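Local coordinates for protein glutathione S-transferase (Rhodospirillum rubrum F11, PDB 4O7H) that probably catalyses the conjugation of glutathione to electrophilic substrates, as a two-domain glutathione transferase, at residues A[2-7]-A[15-20]; A[100-105]-A[135-140]; A[117-122]-A[209-214]; A[140-145]-A[182-187]. All blocks are in the same frame, centred on the assembly; numbering follows the deposited sequence.

Overall arrangement
Four contacts sample both parts of the glutathione transferase fold. Interaction 1 lies in the N-terminal thioredoxin-like part, where strand 3-6 of the four-stranded mixed sheet meets helix 11-22; the other three lie in the helical part. Interactions 2 and 4 are close neighbours, their centres about 12 Å apart: both use helix 127-150 and share H140, whose ring serves interaction 2. The centre of interaction 3 is about 22 Å from that of interaction 2, at the C-terminal end of the same helix 85-119. Along the chain interaction 1 closes first, the segments of interactions 2 and 3 alternate, and interaction 4 is nested in the loop that interaction 3 closes by bringing 209-214 back to helix 85-119.

Interaction 1 of 4, residues A[2-7]-A[15-20]; sequences RRLYHH and KVRVAL
L4 has CG anti to its backbone N (chi1 -176°), and R17 has CG anti to its carbonyl carbon (chi1 -66°), which brings the two side chains together between strand 3-6 and helix 11-22. L4 CD2 rests 3.5 Å from R17 CG. The other methyl, L4 CD1, meets V16 CG1 at 3.7 Å, and L20 CD1 touches L4 CD2 more loosely at 4.2 Å. R17 CD lies over one face of the H6 ring, toward the rim. H6 CE1 comes within 3.5 Å of R17 NH1, the ring and guanidinium planes standing 44° apart, with no hydrogen bond between them. The guanidinium is instead held by a salt bridge to E206 and a hydrogen bond to Y27 OH, so its charge is paired while its methylenes pack. Strand 3-6 and the helical residues 15-20 run nearly antiparallel, within the first two elements of the beta-alpha-beta unit that opens the thioredoxin-like fold of glutathione transferases.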
loop_
_atom_site.group_PDB
_atom_site.type_symbol
_atom_site.label_atom_id
_atom_site.label_comp_id
_atom_site.label_asym_id
_atom_site.label_seq_id
_atom_site.Cartn_x
_atom_site.Cartn_y
_atom_site.Cartn_z
ATOM N N ARG A 2 20.700 15.553 4.163
ATOM C CA ARG A 2 19.543 14.657 3.908
ATOM C C ARG A 2 19.750 13.331 4.582
ATOM O O ARG A 2 20.826 12.762 4.507
ATOM C CB ARG A 2 19.432 14.470 2.397
ATOM C CG ARG A 2 18.348 13.555 1.916
ATOM C CD ARG A 2 18.321 13.368 0.418
ATOM N NE ARG A 2 18.125 14.570 -0.358
ATOM C CZ ARG A 2 19.019 15.134 -1.179
ATOM N NH1 ARG A 2 20.204 14.592 -1.342
ATOM N NH2 ARG A 2 18.692 16.203 -1.859
ATOM N N ARG A 3 18.710 12.780 5.217
ATOM C CA ARG A 3 18.851 11.567 6.031
ATOM C C ARG A 3 17.686 10.628 5.800
ATOM O O ARG A 3 16.539 11.078 5.554
ATOM C CB ARG A 3 18.890 11.950 7.491
ATOM C CG ARG A 3 18.710 10.894 8.515
ATOM C CD ARG A 3 18.499 11.726 9.808
ATOM N NE ARG A 3 19.805 12.297 10.154
ATOM C CZ ARG A 3 20.221 12.469 11.385
ATOM N NH1 ARG A 3 19.389 12.229 12.375
ATOM N NH2 ARG A 3 21.461 12.858 11.614
ATOM N N LEU A 4 17.992 9.347 5.850
ATOM C CA LEU A 4 16.962 8.310 5.766
ATOM C C LEU A 4 17.012 7.426 7.008
ATOM O O LEU A 4 18.032 6.759 7.312
ATOM C CB LEU A 4 17.175 7.453 4.497
ATOM C CG LEU A 4 16.075 6.423 4.318
ATOM C CD1 LEU A 4 14.813 7.120 3.861
ATOM C CD2 LEU A 4 16.501 5.298 3.400
ATOM N N TYR A 5 15.923 7.418 7.750
ATOM C CA TYR A 5 15.720 6.463 8.810
ATOM C C TYR A 5 15.299 5.144 8.206
ATOM O O TYR A 5 14.285 5.064 7.445
ATOM C CB TYR A 5 14.689 6.964 9.843
ATOM C CG TYR A 5 15.160 8.145 10.665
ATOM C CD1 TYR A 5 15.001 9.446 10.204
ATOM C CD2 TYR A 5 15.817 7.947 11.863
ATOM C CE1 TYR A 5 15.452 10.529 10.923
ATOM C CE2 TYR A 5 16.285 9.014 12.587
ATOM C CZ TYR A 5 16.118 10.289 12.115
ATOM O OH TYR A 5 16.573 11.396 12.857
ATOM N N HIS A 6 16.028 4.086 8.538
ATOM C CA HIS A 6 15.797 2.803 7.890
ATOM C C HIS A 6 16.127 1.642 8.842
ATOM O O HIS A 6 16.697 1.840 9.931
ATOM C CB HIS A 6 16.654 2.684 6.617
ATOM C CG HIS A 6 18.063 2.249 6.873
ATOM N ND1 HIS A 6 18.493 0.969 6.608
ATOM C CD2 HIS A 6 19.131 2.922 7.353
ATOM C CE1 HIS A 6 19.760 0.856 6.961
ATOM N NE2 HIS A 6 20.179 2.030 7.404
ATOM N N HIS A 7 15.834 0.444 8.405
ATOM C CA HIS A 7 16.463 -0.736 8.954
ATOM C C HIS A 7 16.532 -1.787 7.896
ATOM O O HIS A 7 15.753 -1.780 6.937
ATOM C CB HIS A 7 15.864 -1.219 10.267
ATOM C CG HIS A 7 14.469 -1.689 10.212
ATOM N ND1 HIS A 7 14.100 -2.882 9.630
ATOM C CD2 HIS A 7 13.341 -1.190 10.779
ATOM C CE1 HIS A 7 12.800 -3.078 9.793
ATOM N NE2 HIS A 7 12.316 -2.069 10.497
ATOM N N LYS A 15 13.893 -0.263 -0.572
ATOM C CA LYS A 15 13.486 0.384 -1.816
ATOM C C LYS A 15 13.875 1.846 -1.891
ATOM O O LYS A 15 14.377 2.326 -2.902
ATOM C CB LYS A 15 11.988 0.208 -2.095
ATOM C CG LYS A 15 11.491 1.251 -3.099
ATOM C CD LYS A 15 10.208 0.885 -3.715
ATOM C CE LYS A 15 9.112 0.836 -2.734
ATOM N NZ LYS A 15 7.887 0.532 -3.514
ATOM N N VAL A 16 13.648 2.602 -0.817
ATOM C CA VAL A 16 14.004 4.002 -0.819
ATOM C C VAL A 16 15.529 4.209 -0.926
ATOM O O VAL A 16 15.991 5.068 -1.664
ATOM C CB VAL A 16 13.386 4.723 0.391
ATOM C CG1 VAL A 16 13.851 6.172 0.452
ATOM C CG2 VAL A 16 11.845 4.756 0.308
ATOM N N ARG A 17 16.310 3.371 -0.257
ATOM C CA ARG A 17 17.726 3.450 -0.362
ATOM C C ARG A 17 18.177 3.252 -1.827
ATOM O O ARG A 17 19.034 3.982 -2.325
ATOM C CB ARG A 17 18.454 2.401 0.493
ATOM C CG ARG A 17 18.282 2.594 1.983
ATOM C CD ARG A 17 19.173 1.631 2.721
ATOM N NE ARG A 17 20.563 2.113 2.699
ATOM C CZ ARG A 17 21.558 1.453 3.303
ATOM N NH1 ARG A 17 21.320 0.298 3.904
ATOM N NH2 ARG A 17 22.780 1.983 3.351
ATOM N N VAL A 18 17.648 2.231 -2.473
ATOM C CA VAL A 18 17.959 1.988 -3.893
ATOM C C VAL A 18 17.530 3.168 -4.752
ATOM O O VAL A 18 18.298 3.631 -5.646
ATOM C CB VAL A 18 17.393 0.650 -4.374
ATOM C CG1 VAL A 18 17.616 0.491 -5.897
ATOM C CG2 VAL A 18 17.958 -0.520 -3.570
ATOM N N ALA A 19 16.338 3.704 -4.497
ATOM C CA ALA A 19 15.822 4.852 -5.265
ATOM C C ALA A 19 16.711 6.100 -5.115
ATOM O O ALA A 19 17.021 6.777 -6.083
ATOM C CB ALA A 19 14.392 5.153 -4.838
ATOM N N LEU A 20 17.119 6.416 -3.886
ATOM C CA LEU A 20 17.949 7.556 -3.634
ATOM C C LEU A 20 19.258 7.435 -4.457
ATOM O O LEU A 20 19.715 8.402 -5.088
ATOM C CB LEU A 20 18.257 7.612 -2.135
ATOM C CG LEU A 20 17.101 8.155 -1.275
ATOM C CD1 LEU A 20 17.399 7.834 0.188
ATOM C CD2 LEU A 20 16.871 9.645 -1.484
#

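Interaction 2 of 4, residues A[100-105]-A[135-140]; sequences RKFNRE and ANVHTH
H140 is engaged on both a face and an edge by one helix: F102 comes up against a ring face while E105 takes the NE2 hydrogen at the rim. Segments 100-105 of helix 85-119 and 135-140 of helix 127-150 run antiparallel, at 160°, with axes 10.0 Å apart at closest, within the all-helical C-terminal domain of the glutathione transferase fold. F102 turns its edge to the imidazole face in a T-shaped pair, planes at 72°, and its CD2 lies 3.4 Å from H140 CG. F102 CA adds a CH-pi contact over the imidazole face. F102 CG is anti to the backbone N (chi1 -174°), and at the far end of the ring CZ touches V137 CG2. The bond from H140 NE2 to E105 OE1 is 2.8 Å long and reaches the oxygen on its anti side, out of the carboxylate plane. E105 OE2, on its syn side, takes a salt bridge from K101 NZ at 2.8 Å, so the carboxylate is gripped at both oxygens. The methylenes of K101 run past the imidazole edge, CG 3.8 Å from H140 CE1. W97 bonds H140 ND1, so both ring nitrogens are engaged and the ring's rotation is fixed. One turn earlier on helix 127-150, N136 ND2 donates a nearly straight 3.1 Å hydrogen bond to the backbone E105 O, which lies in the amide plane of N136.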
loop_
_atom_site.group_PDB
_atom_site.type_symbol
_atom_site.label_atom_id
_atom_site.label_comp_id
_atom_site.label_asym_id
_atom_site.label_seq_id
_atom_site.Cartn_x
_atom_site.Cartn_y
_atom_site.Cartn_z
ATOM N N ARG A 100 1.881 -5.247 -1.823
ATOM C CA ARG A 100 0.704 -5.917 -1.236
ATOM C C ARG A 100 0.777 -7.429 -1.352
ATOM O O ARG A 100 0.792 -8.117 -0.326
ATOM C CB ARG A 100 -0.630 -5.402 -1.879
ATOM C CG ARG A 100 -1.874 -6.168 -1.450
ATOM C CD ARG A 100 -3.221 -5.460 -1.831
ATOM N NE ARG A 100 -3.253 -5.233 -3.268
ATOM C CZ ARG A 100 -3.264 -4.048 -3.869
ATOM N NH1 ARG A 100 -3.268 -2.927 -3.160
ATOM N NH2 ARG A 100 -3.209 -3.993 -5.174
ATOM N N LYS A 101 0.644 -7.953 -2.558
ATOM C CA LYS A 101 0.451 -9.400 -2.784
ATOM C C LYS A 101 1.726 -10.185 -2.405
ATOM O O LYS A 101 1.682 -11.134 -1.616
ATOM C CB LYS A 101 -0.003 -9.722 -4.198
ATOM C CG LYS A 101 -0.408 -11.144 -4.395
ATOM C CD LYS A 101 -0.771 -11.448 -5.835
ATOM C CE LYS A 101 -0.845 -12.934 -6.129
ATOM N NZ LYS A 101 -2.008 -13.602 -5.472
ATOM N N PHE A 102 2.864 -9.838 -3.001
ATOM C CA PHE A 102 4.090 -10.536 -2.641
ATOM C C PHE A 102 4.384 -10.345 -1.175
ATOM O O PHE A 102 4.763 -11.292 -0.460
ATOM C CB PHE A 102 5.264 -10.035 -3.515
ATOM C CG PHE A 102 6.564 -10.799 -3.328
ATOM C CD1 PHE A 102 7.345 -10.627 -2.219
ATOM C CD2 PHE A 102 7.002 -11.630 -4.318
ATOM C CE1 PHE A 102 8.519 -11.326 -2.079
ATOM C CE2 PHE A 102 8.185 -12.308 -4.207
ATOM C CZ PHE A 102 8.951 -12.161 -3.075
ATOM N N ASN A 103 4.197 -9.115 -0.684
ATOM C CA ASN A 103 4.489 -8.801 0.691
ATOM C C ASN A 103 3.684 -9.681 1.650
ATOM O O ASN A 103 4.228 -10.175 2.632
ATOM C CB ASN A 103 4.234 -7.335 0.975
ATOM C CG ASN A 103 4.595 -6.949 2.386
ATOM O OD1 ASN A 103 5.733 -7.064 2.802
ATOM N ND2 ASN A 103 3.566 -6.559 3.177
ATOM N N ARG A 104 2.385 -9.827 1.375
ATOM C CA ARG A 104 1.522 -10.582 2.281
ATOM C C ARG A 104 1.775 -12.078 2.194
ATOM O O ARG A 104 1.674 -12.774 3.218
ATOM C CB ARG A 104 0.023 -10.249 2.023
ATOM C CG ARG A 104 -0.307 -8.823 2.460
ATOM C CD ARG A 104 -0.261 -8.540 3.985
ATOM N NE ARG A 104 -1.308 -9.277 4.726
ATOM C CZ ARG A 104 -2.572 -8.861 4.859
ATOM N NH1 ARG A 104 -2.952 -7.703 4.342
ATOM N NH2 ARG A 104 -3.448 -9.604 5.519
ATOM N N GLU A 105 2.076 -12.568 1.001
ATOM C CA GLU A 105 2.163 -13.991 0.729
ATOM C C GLU A 105 3.548 -14.570 1.023
ATOM O O GLU A 105 3.681 -15.785 1.234
ATOM C CB GLU A 105 1.807 -14.281 -0.727
ATOM C CG GLU A 105 0.336 -14.009 -1.054
ATOM C CD GLU A 105 -0.079 -14.236 -2.507
ATOM O OE1 GLU A 105 0.740 -14.559 -3.382
ATOM O OE2 GLU A 105 -1.303 -14.118 -2.797
ATOM N N ALA A 135 6.268 -21.748 -0.637
ATOM C CA ALA A 135 5.485 -22.222 -1.777
ATOM C C ALA A 135 5.042 -21.067 -2.670
ATOM O O ALA A 135 5.067 -21.162 -3.886
ATOM C CB ALA A 135 4.284 -23.004 -1.284
ATOM N N ASN A 136 4.645 -19.967 -2.037
ATOM C CA ASN A 136 4.069 -18.817 -2.726
ATOM C C ASN A 136 5.094 -18.060 -3.530
ATOM O O ASN A 136 4.778 -17.481 -4.563
ATOM C CB ASN A 136 3.450 -17.858 -1.695
ATOM C CG ASN A 136 2.146 -18.385 -1.107
ATOM O OD1 ASN A 136 1.498 -19.233 -1.713
ATOM N ND2 ASN A 136 1.779 -17.901 0.029
ATOM N N VAL A 137 6.357 -18.119 -3.134
ATOM C CA VAL A 137 7.377 -17.365 -3.898
ATOM C C VAL A 137 7.510 -17.928 -5.316
ATOM O O VAL A 137 7.805 -17.212 -6.245
ATOM C CB VAL A 137 8.752 -17.278 -3.181
ATOM C CG1 VAL A 137 9.519 -18.564 -3.230
ATOM C CG2 VAL A 137 9.599 -16.162 -3.814
ATOM N N HIS A 138 7.230 -19.218 -5.504
ATOM C CA HIS A 138 7.257 -19.753 -6.863
ATOM C C HIS A 138 6.285 -19.035 -7.849
ATOM O O HIS A 138 6.643 -18.778 -8.984
ATOM C CB HIS A 138 6.917 -21.242 -6.838
ATOM C CG HIS A 138 8.024 -22.104 -6.340
ATOM N ND1 HIS A 138 9.034 -22.565 -7.149
ATOM C CD2 HIS A 138 8.273 -22.597 -5.108
ATOM C CE1 HIS A 138 9.862 -23.301 -6.438
ATOM N NE2 HIS A 138 9.430 -23.328 -5.196
ATOM N N THR A 139 5.060 -18.771 -7.429
ATOM C CA THR A 139 4.058 -18.138 -8.295
ATOM C C THR A 139 4.534 -16.762 -8.721
ATOM O O THR A 139 4.398 -16.363 -9.878
ATOM C CB THR A 139 2.730 -17.988 -7.553
ATOM O OG1 THR A 139 2.393 -19.244 -6.920
ATOM C CG2 THR A 139 1.648 -17.572 -8.480
ATOM N N HIS A 140 5.126 -16.051 -7.763
ATOM C CA HIS A 140 5.694 -14.727 -8.071
ATOM C C HIS A 140 6.881 -14.741 -8.999
ATOM O O HIS A 140 7.011 -13.862 -9.865
ATOM C CB HIS A 140 6.022 -13.991 -6.791
ATOM C CG HIS A 140 4.797 -13.643 -6.031
ATOM N ND1 HIS A 140 4.071 -12.497 -6.292
ATOM C CD2 HIS A 140 4.131 -14.309 -5.060
ATOM C CE1 HIS A 140 2.995 -12.486 -5.523
ATOM N NE2 HIS A 140 2.994 -13.585 -4.786
#

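Interaction 3 of 4, residues A[117-122]-A[209-214]; sequences KRVISG and SPIRPP
R118 leans from the last turn of helix 85-119 onto I211, which it meets from CB to the guanidinium. R118 CB lies 4.1 Å from both I211 CG1 and I211 CD1. CG is anti to the carbonyl carbon (chi1 -67°), and beyond it CD again meets I211 CG1, at 4.1 Å. The chain bends at chi3, and NE passes 3.8 Å from I211 CG1. At CZ the guanidinium spreads flat, with I211 CG1 over the centre of one face, while NH1 approaches I211 CG2 at 3.9 Å. R118 NH2 ends 3.3 Å from P210 O, but the angle is too poor for a hydrogen bond. This surface contact joins the end of a long helix of the glutathione transferase helical domain to the loop after helix 201-205, where P210 follows a cis peptide bond. Beside R118, V119 CG2 packs on I211 CD1 at 3.6 Å, the two side chains crossing at about a right angle. Replacing I211 with an alanine would probably strip the guanidinium face of its cover and leave V119 CG2 without its nearest apolar mate here. V119 CG2 also approaches the backbone S209 O at 3.4 Å, and Y175 OH hydrogen-bonds I211 O.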
loop_
_atom_site.group_PDB
_atom_site.type_symbol
_atom_site.label_atom_id
_atom_site.label_comp_id
_atom_site.label_asym_id
_atom_site.label_seq_id
_atom_site.Cartn_x
_atom_site.Cartn_y
_atom_site.Cartn_z
ATOM N N LYS A 117 12.450 -12.681 14.166
ATOM C CA LYS A 117 12.376 -13.432 15.422
ATOM C C LYS A 117 13.733 -13.702 15.989
ATOM O O LYS A 117 13.893 -13.749 17.213
ATOM C CB LYS A 117 11.612 -14.725 15.262
ATOM C CG LYS A 117 10.118 -14.496 15.366
ATOM C CD LYS A 117 9.371 -15.739 15.801
ATOM C CE LYS A 117 8.058 -15.824 15.058
ATOM N NZ LYS A 117 7.096 -16.829 15.582
ATOM N N ARG A 118 14.720 -13.868 15.120
ATOM C CA ARG A 118 16.073 -14.095 15.584
ATOM C C ARG A 118 16.701 -12.808 16.084
ATOM O O ARG A 118 17.493 -12.811 17.033
ATOM C CB ARG A 118 16.906 -14.731 14.483
ATOM C CG ARG A 118 16.462 -16.142 14.132
ATOM C CD ARG A 118 17.413 -16.756 13.132
ATOM N NE ARG A 118 18.812 -16.617 13.540
ATOM C CZ ARG A 118 19.841 -16.948 12.762
ATOM N NH1 ARG A 118 19.623 -17.452 11.561
ATOM N NH2 ARG A 118 21.085 -16.790 13.191
ATOM N N VAL A 119 16.341 -11.683 15.470
ATOM C CA VAL A 119 16.838 -10.410 15.939
ATOM C C VAL A 119 16.336 -10.058 17.352
ATOM O O VAL A 119 17.097 -9.526 18.144
ATOM C CB VAL A 119 16.497 -9.264 14.965
ATOM C CG1 VAL A 119 16.868 -7.942 15.585
ATOM C CG2 VAL A 119 17.243 -9.460 13.665
ATOM N N ILE A 120 15.069 -10.343 17.650
ATOM C CA ILE A 120 14.483 -10.052 18.984
ATOM C C ILE A 120 14.337 -11.348 19.818
ATOM O O ILE A 120 14.765 -12.425 19.386
ATOM C CB ILE A 120 13.102 -9.351 18.879
ATOM C CG1 ILE A 120 12.009 -10.353 18.518
ATOM C CG2 ILE A 120 13.128 -8.226 17.855
ATOM C CD1 ILE A 120 10.730 -9.736 17.996
ATOM N N SER A 121 13.727 -11.265 21.000
ATOM C CA SER A 121 13.483 -12.477 21.809
ATOM C C SER A 121 12.508 -13.455 21.118
ATOM O O SER A 121 12.293 -14.571 21.587
ATOM C CB SER A 121 12.909 -12.102 23.193
ATOM O OG SER A 121 13.730 -11.181 23.906
ATOM N N GLY A 122 11.967 -13.034 19.980
ATOM C CA GLY A 122 10.696 -13.527 19.425
ATOM C C GLY A 122 10.280 -14.981 19.546
ATOM O O GLY A 122 9.080 -15.281 19.552
ATOM N N SER A 209 22.506 -8.320 12.283
ATOM C CA SER A 209 22.884 -9.220 13.367
ATOM C C SER A 209 21.639 -9.850 13.993
ATOM O O SER A 209 20.622 -9.178 14.177
ATOM C CB SER A 209 23.672 -8.433 14.406
ATOM O OG SER A 209 23.966 -9.260 15.520
ATOM N N PRO A 210 21.698 -11.143 14.334
ATOM C CA PRO A 210 22.814 -12.070 14.269
ATOM C C PRO A 210 22.699 -13.039 13.089
ATOM O O PRO A 210 23.180 -14.183 13.164
ATOM C CB PRO A 210 22.626 -12.869 15.562
ATOM C CG PRO A 210 21.148 -13.041 15.627
ATOM C CD PRO A 210 20.579 -11.731 15.091
ATOM N N ILE A 211 22.000 -12.636 12.030
ATOM C CA ILE A 211 21.764 -13.575 10.949
ATOM C C ILE A 211 22.859 -13.450 9.873
ATOM O O ILE A 211 23.170 -12.360 9.401
ATOM C CB ILE A 211 20.377 -13.387 10.303
ATOM C CG1 ILE A 211 19.265 -13.509 11.354
ATOM C CG2 ILE A 211 20.158 -14.415 9.217
ATOM C CD1 ILE A 211 18.628 -12.195 11.733
ATOM N N ARG A 212 23.488 -14.567 9.544
ATOM C CA ARG A 212 24.525 -14.574 8.513
ATOM C C ARG A 212 23.780 -14.816 7.205
ATOM O O ARG A 212 22.991 -15.733 7.157
ATOM C CB ARG A 212 25.512 -15.725 8.787
ATOM C CG ARG A 212 26.320 -15.530 10.071
ATOM N N PRO A 213 23.945 -13.948 6.177
ATOM C CA PRO A 213 23.211 -14.314 4.966
ATOM C C PRO A 213 23.894 -15.503 4.298
ATOM O O PRO A 213 25.013 -15.884 4.689
ATOM C CB PRO A 213 23.347 -13.077 4.067
ATOM C CG PRO A 213 24.600 -12.447 4.511
ATOM C CD PRO A 213 24.707 -12.703 5.991
ATOM N N PRO A 214 23.210 -16.090 3.330
ATOM C CA PRO A 214 23.805 -17.215 2.626
ATOM C C PRO A 214 25.015 -16.845 1.832
ATOM O O PRO A 214 25.221 -15.673 1.484
ATOM C CB PRO A 214 22.692 -17.714 1.701
ATOM C CG PRO A 214 21.651 -16.708 1.726
ATOM C CD PRO A 214 21.821 -15.838 2.897
#

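Interaction 4 of 4, residues A[140-145]-A[182-187]; sequences HLRYIS and EDHPQA
S145 OG is gripped from several sides: a water lies 3.1 Å away, the backbone N of A187 gives it a weak hydrogen bond of 3.2 Å, and L141 O, one turn back, is close enough to accept. The water is shared, accepting from Q186 N and donating to Q186 OE1, so it bridges the serine to the first turn of helix 185-195. This is where that helix starts against helix 127-150 in the all-helical C-terminal domain of the glutathione transferase fold, with H184 at the N-cap position. H184 CG is anti to the carbonyl carbon (chi1 -60°), and the imidazole beyond it meets helix 127-150 with one face and with its edge. L141 CB makes a CH-pi contact over that face, 3.6 Å from the ring centroid and 18° off the ring normal. R142 CG meets the edge, 3.5 Å from H184 NE2, while a weak hydrogen bond links H184 ND1 to P180 O. An alanine in place of H184 would probably open a gap over L141 CB and leave R142 CG without its neighbour across the contact. The helices come close at A187, whose CA is 4.7 Å from S145 CA, consistent with its small side chain. Its methyl is shared between two apolar side chains, A187 CB lying 3.7 Å from both L141 CD2 and I144 CG2.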
loop_
_atom_site.group_PDB
_atom_site.type_symbol
_atom_site.label_atom_id
_atom_site.label_comp_id
_atom_site.label_asym_id
_atom_site.label_seq_id
_atom_site.Cartn_x
_atom_site.Cartn_y
_atom_site.Cartn_z
ATOM N N HIS A 140 5.126 -16.051 -7.763
ATOM C CA HIS A 140 5.694 -14.727 -8.071
ATOM C C HIS A 140 6.881 -14.741 -8.999
ATOM O O HIS A 140 7.011 -13.862 -9.865
ATOM C CB HIS A 140 6.022 -13.991 -6.791
ATOM C CG HIS A 140 4.797 -13.643 -6.031
ATOM N ND1 HIS A 140 4.071 -12.497 -6.292
ATOM C CD2 HIS A 140 4.131 -14.309 -5.060
ATOM C CE1 HIS A 140 2.995 -12.486 -5.523
ATOM N NE2 HIS A 140 2.994 -13.585 -4.786
ATOM N N LEU A 141 7.788 -15.700 -8.771
ATOM C CA LEU A 141 8.896 -15.862 -9.679
ATOM C C LEU A 141 8.473 -16.250 -11.083
ATOM O O LEU A 141 9.080 -15.777 -12.023
ATOM C CB LEU A 141 9.918 -16.849 -9.154
ATOM C CG LEU A 141 10.694 -16.313 -7.954
ATOM C CD1 LEU A 141 11.324 -17.468 -7.188
ATOM C CD2 LEU A 141 11.744 -15.269 -8.333
ATOM N N ARG A 142 7.429 -17.071 -11.217
ATOM C CA ARG A 142 6.920 -17.410 -12.548
ATOM C C ARG A 142 6.379 -16.166 -13.260
ATOM O O ARG A 142 6.567 -15.980 -14.485
ATOM C CB ARG A 142 5.812 -18.494 -12.487
ATOM C CG ARG A 142 6.291 -19.878 -12.110
ATOM C CD ARG A 142 5.291 -20.975 -12.538
ATOM N NE ARG A 142 4.016 -20.836 -11.853
ATOM C CZ ARG A 142 3.771 -21.300 -10.634
ATOM N NH1 ARG A 142 4.720 -21.937 -9.957
ATOM N NH2 ARG A 142 2.578 -21.104 -10.088
ATOM N N TYR A 143 5.731 -15.286 -12.496
ATOM C CA TYR A 143 5.203 -14.055 -13.068
ATOM C C TYR A 143 6.296 -13.108 -13.516
ATOM O O TYR A 143 6.243 -12.512 -14.563
ATOM C CB TYR A 143 4.255 -13.380 -12.061
ATOM C CG TYR A 143 3.496 -12.219 -12.592
ATOM C CD1 TYR A 143 2.910 -12.268 -13.849
ATOM C CD2 TYR A 143 3.373 -11.059 -11.853
ATOM C CE1 TYR A 143 2.197 -11.185 -14.343
ATOM C CE2 TYR A 143 2.657 -9.981 -12.324
ATOM C CZ TYR A 143 2.069 -10.048 -13.568
ATOM O OH TYR A 143 1.405 -8.993 -14.097
ATOM N N ILE A 144 7.310 -12.938 -12.672
ATOM C CA ILE A 144 8.468 -12.153 -13.053
ATOM C C ILE A 144 9.098 -12.681 -14.329
ATOM O O ILE A 144 9.413 -11.927 -15.245
ATOM C CB ILE A 144 9.486 -12.123 -11.889
ATOM C CG1 ILE A 144 8.930 -11.310 -10.716
ATOM C CG2 ILE A 144 10.823 -11.593 -12.371
ATOM C CD1 ILE A 144 9.774 -11.363 -9.479
ATOM N N SER A 145 9.268 -14.004 -14.377
ATOM C CA SER A 145 9.860 -14.617 -15.558
ATOM C C SER A 145 9.031 -14.313 -16.825
ATOM O O SER A 145 9.589 -13.992 -17.860
ATOM C CB SER A 145 9.987 -16.116 -15.400
ATOM O OG SER A 145 10.923 -16.460 -14.364
ATOM N N GLU A 182 16.975 -21.439 -9.047
ATOM C CA GLU A 182 17.247 -22.257 -10.225
ATOM C C GLU A 182 15.975 -22.868 -10.810
ATOM O O GLU A 182 15.974 -23.387 -11.930
ATOM C CB GLU A 182 18.287 -23.316 -9.896
ATOM C CG GLU A 182 19.650 -22.697 -9.556
ATOM C CD GLU A 182 20.423 -22.154 -10.747
ATOM O OE1 GLU A 182 19.894 -22.038 -11.886
ATOM O OE2 GLU A 182 21.616 -21.850 -10.572
ATOM N N ASP A 183 14.871 -22.788 -10.077
ATOM C CA ASP A 183 13.588 -23.171 -10.668
ATOM C C ASP A 183 13.022 -22.099 -11.618
ATOM O O ASP A 183 12.013 -22.330 -12.303
ATOM C CB ASP A 183 12.568 -23.498 -9.593
ATOM C CG ASP A 183 12.886 -24.772 -8.874
ATOM O OD1 ASP A 183 13.440 -25.662 -9.528
ATOM O OD2 ASP A 183 12.569 -24.870 -7.688
ATOM N N HIS A 184 13.603 -20.890 -11.598
ATOM C CA HIS A 184 13.063 -19.734 -12.328
ATOM C C HIS A 184 14.193 -18.938 -12.970
ATOM O O HIS A 184 14.494 -17.777 -12.569
ATOM C CB HIS A 184 12.257 -18.897 -11.374
ATOM C CG HIS A 184 11.109 -19.640 -10.780
ATOM N ND1 HIS A 184 11.171 -20.279 -9.563
ATOM C CD2 HIS A 184 9.882 -19.886 -11.277
ATOM C CE1 HIS A 184 10.015 -20.875 -9.319
ATOM N NE2 HIS A 184 9.229 -20.670 -10.360
ATOM N N PRO A 185 14.890 -19.558 -13.941
ATOM C CA PRO A 185 16.100 -18.960 -14.488
ATOM C C PRO A 185 15.933 -17.545 -15.105
ATOM O O PRO A 185 16.857 -16.738 -15.032
ATOM C CB PRO A 185 16.578 -19.976 -15.529
ATOM C CG PRO A 185 15.401 -20.884 -15.781
ATOM C CD PRO A 185 14.632 -20.913 -14.505
ATOM N N GLN A 186 14.789 -17.239 -15.712
ATOM C CA GLN A 186 14.614 -15.912 -16.318
ATOM C C GLN A 186 14.544 -14.851 -15.180
ATOM O O GLN A 186 15.121 -13.769 -15.301
ATOM C CB GLN A 186 13.348 -15.886 -17.181
ATOM C CG GLN A 186 13.445 -16.891 -18.333
ATOM C CD GLN A 186 12.092 -17.328 -18.901
ATOM O OE1 GLN A 186 11.207 -17.775 -18.172
ATOM N NE2 GLN A 186 11.937 -17.192 -20.206
ATOM N N ALA A 187 13.792 -15.145 -14.137
ATOM C CA ALA A 187 13.747 -14.253 -12.928
ATOM C C ALA A 187 15.107 -14.126 -12.276
ATOM O O ALA A 187 15.518 -13.022 -11.887
ATOM C CB ALA A 187 12.753 -14.746 -11.872
HETATM O O HOH W 1 12.335 -18.871 -15.753
#